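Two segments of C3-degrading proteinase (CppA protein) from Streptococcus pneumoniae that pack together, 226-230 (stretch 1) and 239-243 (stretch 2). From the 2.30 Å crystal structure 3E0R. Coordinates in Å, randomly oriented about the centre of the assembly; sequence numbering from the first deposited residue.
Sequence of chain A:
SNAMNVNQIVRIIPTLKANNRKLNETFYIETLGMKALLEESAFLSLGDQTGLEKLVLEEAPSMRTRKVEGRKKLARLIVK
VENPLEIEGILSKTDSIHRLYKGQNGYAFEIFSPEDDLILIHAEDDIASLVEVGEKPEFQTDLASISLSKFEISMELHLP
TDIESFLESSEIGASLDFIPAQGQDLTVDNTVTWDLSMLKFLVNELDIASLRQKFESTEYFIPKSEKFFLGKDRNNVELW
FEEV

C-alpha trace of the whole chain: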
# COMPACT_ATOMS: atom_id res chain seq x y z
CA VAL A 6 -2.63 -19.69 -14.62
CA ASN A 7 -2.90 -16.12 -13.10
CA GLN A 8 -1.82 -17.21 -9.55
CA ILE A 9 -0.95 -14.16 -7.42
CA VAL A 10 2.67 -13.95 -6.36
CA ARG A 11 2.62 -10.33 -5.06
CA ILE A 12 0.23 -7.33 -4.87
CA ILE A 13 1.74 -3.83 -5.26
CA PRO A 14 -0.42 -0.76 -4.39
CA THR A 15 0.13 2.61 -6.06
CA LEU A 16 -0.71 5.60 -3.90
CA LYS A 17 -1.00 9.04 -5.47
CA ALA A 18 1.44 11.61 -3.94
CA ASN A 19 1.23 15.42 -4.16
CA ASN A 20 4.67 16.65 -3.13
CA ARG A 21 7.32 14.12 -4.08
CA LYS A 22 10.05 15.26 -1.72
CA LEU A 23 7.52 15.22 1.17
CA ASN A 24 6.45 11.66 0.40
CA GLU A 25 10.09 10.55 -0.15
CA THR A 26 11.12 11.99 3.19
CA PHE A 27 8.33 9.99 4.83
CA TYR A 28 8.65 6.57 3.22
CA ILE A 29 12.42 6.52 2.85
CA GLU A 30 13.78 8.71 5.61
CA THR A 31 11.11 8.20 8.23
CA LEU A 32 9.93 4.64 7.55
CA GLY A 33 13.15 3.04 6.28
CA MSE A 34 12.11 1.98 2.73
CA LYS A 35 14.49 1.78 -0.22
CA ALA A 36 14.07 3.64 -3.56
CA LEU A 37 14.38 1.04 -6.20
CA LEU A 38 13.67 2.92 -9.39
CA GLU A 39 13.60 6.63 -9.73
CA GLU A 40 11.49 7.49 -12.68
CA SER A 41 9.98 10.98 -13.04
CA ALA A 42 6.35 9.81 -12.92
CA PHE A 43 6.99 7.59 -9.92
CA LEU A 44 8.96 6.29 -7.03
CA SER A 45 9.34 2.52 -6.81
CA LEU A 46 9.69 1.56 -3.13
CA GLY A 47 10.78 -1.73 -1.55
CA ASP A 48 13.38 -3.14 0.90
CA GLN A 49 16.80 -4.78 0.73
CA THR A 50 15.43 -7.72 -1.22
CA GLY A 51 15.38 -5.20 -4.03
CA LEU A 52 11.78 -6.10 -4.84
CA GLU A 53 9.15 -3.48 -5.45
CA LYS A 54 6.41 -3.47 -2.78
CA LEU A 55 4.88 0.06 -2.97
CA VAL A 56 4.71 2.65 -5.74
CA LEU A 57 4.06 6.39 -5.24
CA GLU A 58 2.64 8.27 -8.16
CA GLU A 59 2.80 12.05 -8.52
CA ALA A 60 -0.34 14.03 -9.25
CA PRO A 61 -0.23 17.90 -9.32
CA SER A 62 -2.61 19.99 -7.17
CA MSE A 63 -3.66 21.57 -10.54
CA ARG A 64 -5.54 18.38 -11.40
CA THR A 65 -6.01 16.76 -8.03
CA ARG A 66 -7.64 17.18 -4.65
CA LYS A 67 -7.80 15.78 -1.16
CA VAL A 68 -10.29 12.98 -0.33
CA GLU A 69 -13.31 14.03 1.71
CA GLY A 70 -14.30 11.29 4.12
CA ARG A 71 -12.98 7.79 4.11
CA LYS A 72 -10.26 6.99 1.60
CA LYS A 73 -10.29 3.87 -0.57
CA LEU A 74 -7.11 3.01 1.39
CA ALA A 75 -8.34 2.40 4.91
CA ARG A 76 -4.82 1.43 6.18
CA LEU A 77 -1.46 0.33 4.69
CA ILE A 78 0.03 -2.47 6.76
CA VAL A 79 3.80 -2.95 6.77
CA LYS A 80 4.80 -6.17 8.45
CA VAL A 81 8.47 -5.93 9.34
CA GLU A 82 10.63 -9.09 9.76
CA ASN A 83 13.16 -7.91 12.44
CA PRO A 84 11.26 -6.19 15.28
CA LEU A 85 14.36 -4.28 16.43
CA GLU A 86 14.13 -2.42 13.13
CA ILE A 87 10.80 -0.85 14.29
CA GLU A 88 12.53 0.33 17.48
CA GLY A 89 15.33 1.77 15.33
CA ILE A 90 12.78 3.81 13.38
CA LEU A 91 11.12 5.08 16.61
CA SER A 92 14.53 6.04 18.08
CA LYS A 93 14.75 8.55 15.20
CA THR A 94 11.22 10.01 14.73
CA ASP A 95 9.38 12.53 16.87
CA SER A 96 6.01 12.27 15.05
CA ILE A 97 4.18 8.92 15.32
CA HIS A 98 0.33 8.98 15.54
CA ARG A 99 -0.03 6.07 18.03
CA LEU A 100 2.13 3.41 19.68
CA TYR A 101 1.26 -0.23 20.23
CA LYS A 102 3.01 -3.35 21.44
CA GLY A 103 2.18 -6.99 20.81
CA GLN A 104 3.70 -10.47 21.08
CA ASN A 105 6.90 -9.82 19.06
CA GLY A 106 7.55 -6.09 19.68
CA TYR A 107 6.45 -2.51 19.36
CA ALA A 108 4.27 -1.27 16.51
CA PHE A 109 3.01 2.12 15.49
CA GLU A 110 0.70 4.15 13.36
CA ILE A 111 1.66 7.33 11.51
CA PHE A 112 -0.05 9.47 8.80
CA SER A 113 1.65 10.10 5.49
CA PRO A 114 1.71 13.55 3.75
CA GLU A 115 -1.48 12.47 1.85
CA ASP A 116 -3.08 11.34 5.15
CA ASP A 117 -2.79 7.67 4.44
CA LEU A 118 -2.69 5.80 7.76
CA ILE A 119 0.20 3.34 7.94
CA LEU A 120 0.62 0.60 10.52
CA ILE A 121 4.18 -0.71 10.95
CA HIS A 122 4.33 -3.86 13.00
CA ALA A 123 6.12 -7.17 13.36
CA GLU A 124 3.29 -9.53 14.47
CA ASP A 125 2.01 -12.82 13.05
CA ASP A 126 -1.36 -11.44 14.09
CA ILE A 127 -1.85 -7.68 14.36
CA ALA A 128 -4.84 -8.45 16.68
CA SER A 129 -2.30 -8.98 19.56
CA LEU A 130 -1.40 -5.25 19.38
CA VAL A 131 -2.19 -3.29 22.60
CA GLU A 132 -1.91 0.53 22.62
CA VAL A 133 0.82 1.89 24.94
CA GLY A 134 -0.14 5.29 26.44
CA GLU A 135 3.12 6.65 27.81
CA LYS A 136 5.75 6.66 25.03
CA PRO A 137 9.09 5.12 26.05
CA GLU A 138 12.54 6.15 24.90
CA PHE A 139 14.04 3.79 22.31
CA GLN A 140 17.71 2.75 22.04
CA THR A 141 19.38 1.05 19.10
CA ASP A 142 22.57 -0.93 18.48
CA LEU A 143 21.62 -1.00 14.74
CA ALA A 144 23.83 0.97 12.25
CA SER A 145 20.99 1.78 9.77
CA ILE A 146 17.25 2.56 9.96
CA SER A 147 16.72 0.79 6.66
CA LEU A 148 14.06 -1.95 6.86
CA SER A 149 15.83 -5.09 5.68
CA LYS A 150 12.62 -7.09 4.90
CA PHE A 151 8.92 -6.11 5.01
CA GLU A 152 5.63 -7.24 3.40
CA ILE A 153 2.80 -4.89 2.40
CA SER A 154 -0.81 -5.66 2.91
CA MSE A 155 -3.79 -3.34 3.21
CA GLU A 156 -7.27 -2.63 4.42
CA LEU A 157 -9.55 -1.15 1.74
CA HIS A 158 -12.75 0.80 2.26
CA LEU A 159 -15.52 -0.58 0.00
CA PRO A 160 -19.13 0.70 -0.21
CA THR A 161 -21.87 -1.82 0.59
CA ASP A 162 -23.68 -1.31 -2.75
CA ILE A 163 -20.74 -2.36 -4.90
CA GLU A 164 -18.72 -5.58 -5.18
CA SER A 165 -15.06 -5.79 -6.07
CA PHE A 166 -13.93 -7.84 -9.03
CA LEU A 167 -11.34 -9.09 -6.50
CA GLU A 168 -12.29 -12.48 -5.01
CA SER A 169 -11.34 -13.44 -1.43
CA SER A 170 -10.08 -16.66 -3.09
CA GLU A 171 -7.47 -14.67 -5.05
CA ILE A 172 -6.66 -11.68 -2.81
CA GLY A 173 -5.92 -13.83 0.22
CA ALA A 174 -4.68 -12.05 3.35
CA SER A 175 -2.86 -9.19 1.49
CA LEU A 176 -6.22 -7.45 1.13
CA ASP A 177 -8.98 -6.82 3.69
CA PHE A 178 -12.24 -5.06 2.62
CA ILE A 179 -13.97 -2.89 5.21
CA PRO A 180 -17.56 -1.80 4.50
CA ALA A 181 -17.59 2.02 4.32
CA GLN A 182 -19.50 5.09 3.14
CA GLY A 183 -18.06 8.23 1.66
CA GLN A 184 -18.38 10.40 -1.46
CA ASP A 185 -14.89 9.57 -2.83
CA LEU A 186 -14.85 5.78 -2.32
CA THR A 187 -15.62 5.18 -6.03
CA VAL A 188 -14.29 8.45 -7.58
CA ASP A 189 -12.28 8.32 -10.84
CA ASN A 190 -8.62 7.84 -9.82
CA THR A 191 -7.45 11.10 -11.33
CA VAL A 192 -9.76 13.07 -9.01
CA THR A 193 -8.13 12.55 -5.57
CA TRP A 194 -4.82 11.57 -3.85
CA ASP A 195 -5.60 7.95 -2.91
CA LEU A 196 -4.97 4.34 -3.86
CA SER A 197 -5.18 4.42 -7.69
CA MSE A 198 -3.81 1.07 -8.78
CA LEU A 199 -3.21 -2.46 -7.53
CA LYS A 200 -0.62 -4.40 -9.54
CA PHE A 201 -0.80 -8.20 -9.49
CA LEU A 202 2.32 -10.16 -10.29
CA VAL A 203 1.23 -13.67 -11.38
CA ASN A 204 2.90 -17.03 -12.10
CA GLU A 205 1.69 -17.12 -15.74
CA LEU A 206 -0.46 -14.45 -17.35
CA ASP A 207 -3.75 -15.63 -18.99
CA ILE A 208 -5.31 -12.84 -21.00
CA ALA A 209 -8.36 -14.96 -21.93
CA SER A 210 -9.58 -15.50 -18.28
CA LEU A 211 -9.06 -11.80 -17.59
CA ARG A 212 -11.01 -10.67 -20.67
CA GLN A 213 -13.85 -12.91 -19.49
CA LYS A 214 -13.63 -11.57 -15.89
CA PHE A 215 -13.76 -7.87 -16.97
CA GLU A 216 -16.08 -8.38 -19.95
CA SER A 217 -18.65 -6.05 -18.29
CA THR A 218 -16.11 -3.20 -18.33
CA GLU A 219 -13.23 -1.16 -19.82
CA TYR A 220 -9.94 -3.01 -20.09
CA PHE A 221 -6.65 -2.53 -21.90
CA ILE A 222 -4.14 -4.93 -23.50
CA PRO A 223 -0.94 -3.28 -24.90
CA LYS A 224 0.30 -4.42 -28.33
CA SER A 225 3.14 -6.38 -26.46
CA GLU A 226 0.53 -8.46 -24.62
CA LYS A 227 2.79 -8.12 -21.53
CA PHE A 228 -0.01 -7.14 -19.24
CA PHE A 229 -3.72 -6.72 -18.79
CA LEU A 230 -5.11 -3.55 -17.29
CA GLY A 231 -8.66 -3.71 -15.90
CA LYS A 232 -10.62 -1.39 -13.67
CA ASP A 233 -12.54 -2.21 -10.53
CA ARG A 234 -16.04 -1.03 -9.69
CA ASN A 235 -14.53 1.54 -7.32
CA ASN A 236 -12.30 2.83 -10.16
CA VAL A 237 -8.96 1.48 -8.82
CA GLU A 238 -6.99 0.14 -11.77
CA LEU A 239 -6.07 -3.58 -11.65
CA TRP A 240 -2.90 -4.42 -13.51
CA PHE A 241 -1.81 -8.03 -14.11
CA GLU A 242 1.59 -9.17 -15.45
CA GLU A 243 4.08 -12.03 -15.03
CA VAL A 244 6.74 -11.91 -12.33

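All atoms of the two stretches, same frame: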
# COMPACT_ATOMS: atom_id res chain seq x y z
N GLU A 226 1.27 -7.44 -25.36
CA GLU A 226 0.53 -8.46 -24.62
C GLU A 226 1.16 -8.79 -23.27
O GLU A 226 0.89 -9.88 -22.74
CB GLU A 226 0.38 -9.79 -25.44
CG GLU A 226 -0.32 -9.63 -26.80
CD GLU A 226 -0.29 -10.91 -27.61
OE1 GLU A 226 0.82 -11.34 -28.01
OE2 GLU A 226 -1.36 -11.45 -27.88
N LYS A 227 2.00 -7.88 -22.74
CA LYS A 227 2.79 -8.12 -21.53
C LYS A 227 2.03 -7.89 -20.27
O LYS A 227 2.47 -8.30 -19.21
CB LYS A 227 4.07 -7.28 -21.48
CG LYS A 227 5.12 -7.75 -22.46
CD LYS A 227 6.20 -6.71 -22.67
CE LYS A 227 7.17 -7.14 -23.79
NZ LYS A 227 8.04 -5.99 -24.24
N PHE A 228 0.88 -7.26 -20.39
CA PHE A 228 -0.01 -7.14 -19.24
C PHE A 228 -1.44 -6.93 -19.67
O PHE A 228 -1.76 -6.73 -20.87
CB PHE A 228 0.48 -6.02 -18.27
CG PHE A 228 0.47 -4.66 -18.89
CD1 PHE A 228 -0.66 -3.86 -18.81
CD2 PHE A 228 1.56 -4.19 -19.57
CE1 PHE A 228 -0.69 -2.61 -19.43
CE2 PHE A 228 1.53 -2.94 -20.18
CZ PHE A 228 0.43 -2.16 -20.11
N PHE A 229 -2.30 -6.97 -18.67
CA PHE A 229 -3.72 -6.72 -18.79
C PHE A 229 -4.04 -5.68 -17.73
O PHE A 229 -3.65 -5.82 -16.56
CB PHE A 229 -4.50 -8.04 -18.57
CG PHE A 229 -6.00 -7.87 -18.61
CD1 PHE A 229 -6.71 -8.11 -19.77
CD2 PHE A 229 -6.68 -7.40 -17.50
CE1 PHE A 229 -8.06 -7.92 -19.79
CE2 PHE A 229 -8.02 -7.24 -17.53
CZ PHE A 229 -8.72 -7.47 -18.66
N LEU A 230 -4.64 -4.59 -18.18
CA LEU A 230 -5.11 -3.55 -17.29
C LEU A 230 -6.64 -3.49 -17.30
O LEU A 230 -7.29 -3.15 -18.32
CB LEU A 230 -4.53 -2.20 -17.74
CG LEU A 230 -4.89 -0.89 -17.03
CD1 LEU A 230 -4.60 -0.96 -15.53
CD2 LEU A 230 -4.14 0.30 -17.73
N LEU A 239 -6.54 -2.22 -12.04
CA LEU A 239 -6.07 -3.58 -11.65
C LEU A 239 -5.19 -4.06 -12.76
O LEU A 239 -5.67 -4.39 -13.82
CB LEU A 239 -7.25 -4.53 -11.43
CG LEU A 239 -8.32 -4.06 -10.42
CD1 LEU A 239 -9.53 -4.95 -10.53
CD2 LEU A 239 -7.76 -3.93 -8.96
N TRP A 240 -3.88 -4.08 -12.50
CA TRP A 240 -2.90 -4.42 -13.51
C TRP A 240 -2.35 -5.81 -13.20
O TRP A 240 -1.91 -6.09 -12.07
CB TRP A 240 -1.83 -3.34 -13.51
CG TRP A 240 -0.56 -3.48 -14.39
CD1 TRP A 240 0.36 -4.52 -14.38
CD2 TRP A 240 -0.01 -2.47 -15.27
NE1 TRP A 240 1.43 -4.21 -15.20
CE2 TRP A 240 1.23 -2.97 -15.76
CE3 TRP A 240 -0.41 -1.17 -15.64
CZ2 TRP A 240 2.05 -2.24 -16.65
CZ3 TRP A 240 0.38 -0.44 -16.55
CH2 TRP A 240 1.61 -0.99 -17.05
N PHE A 241 -2.38 -6.68 -14.22
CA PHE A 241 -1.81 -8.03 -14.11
C PHE A 241 -0.66 -8.24 -15.12
O PHE A 241 -0.80 -7.93 -16.31
CB PHE A 241 -2.89 -9.10 -14.39
CG PHE A 241 -4.14 -8.96 -13.57
CD1 PHE A 241 -4.39 -9.81 -12.53
CD2 PHE A 241 -5.09 -8.02 -13.87
CE1 PHE A 241 -5.55 -9.68 -11.77
CE2 PHE A 241 -6.27 -7.89 -13.12
CZ PHE A 241 -6.48 -8.70 -12.08
N GLU A 242 0.46 -8.78 -14.62
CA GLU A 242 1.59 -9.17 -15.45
C GLU A 242 2.36 -10.35 -14.80
O GLU A 242 2.18 -10.65 -13.63
CB GLU A 242 2.50 -7.98 -15.75
CG GLU A 242 3.18 -7.32 -14.59
CD GLU A 242 4.24 -6.25 -15.01
OE1 GLU A 242 5.31 -6.17 -14.32
OE2 GLU A 242 4.02 -5.49 -16.01
N GLU A 243 3.15 -11.06 -15.59
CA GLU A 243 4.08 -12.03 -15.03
C GLU A 243 5.21 -11.42 -14.23
O GLU A 243 5.70 -10.34 -14.52
CB GLU A 243 4.69 -12.96 -16.09
CG GLU A 243 3.88 -14.21 -16.32
CD GLU A 243 4.20 -14.85 -17.64
OE1 GLU A 243 5.41 -14.93 -17.97
OE2 GLU A 243 3.24 -15.28 -18.36
O HOH W 1 3.62 -10.50 -18.26
O HOH W 2 4.44 -5.65 -18.51

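In an antiparallel β-pair the backbone sets the register and alternation sorts the side chains between two faces, a principle that residues 226-230 and 239-243 illustrate compactly. E226 lies out of reach of the partner strand. K227 contributes its carbonyl rather than its side chain, whose end leads away: a water donates to K227 O (2.7 Å from the water oxygen) and accepts from E243 N (2.8 Å), so that it bridges the two stretches. A second water donates to E242 OE2 at 2.5 Å and only weakly to K227 O, 3.4 Å from its oxygen.

F228 turns to the face shared by W240 and E242. Its ring stacks face to face on the six-membered ring of W240, with centroids 3.8 Å apart and planes at 9°, and F228 CZ comes within 3.5 Å of W240 CH2. The indole is also tied within its own strand, W240 NE1 donating to E242 OE2 at 3.0 Å.

F229 carries the backbone pairing. F229 N donates to F241 O (3.0 Å) and F241 N to F229 O (2.8 Å), both nearly straight. Their side chains share the other face, F229 CD2 meeting F241 CD2 at 4.0 Å.

L230 returns to the W240 face, where its CD1 packs 4.2 Å from W240 CB.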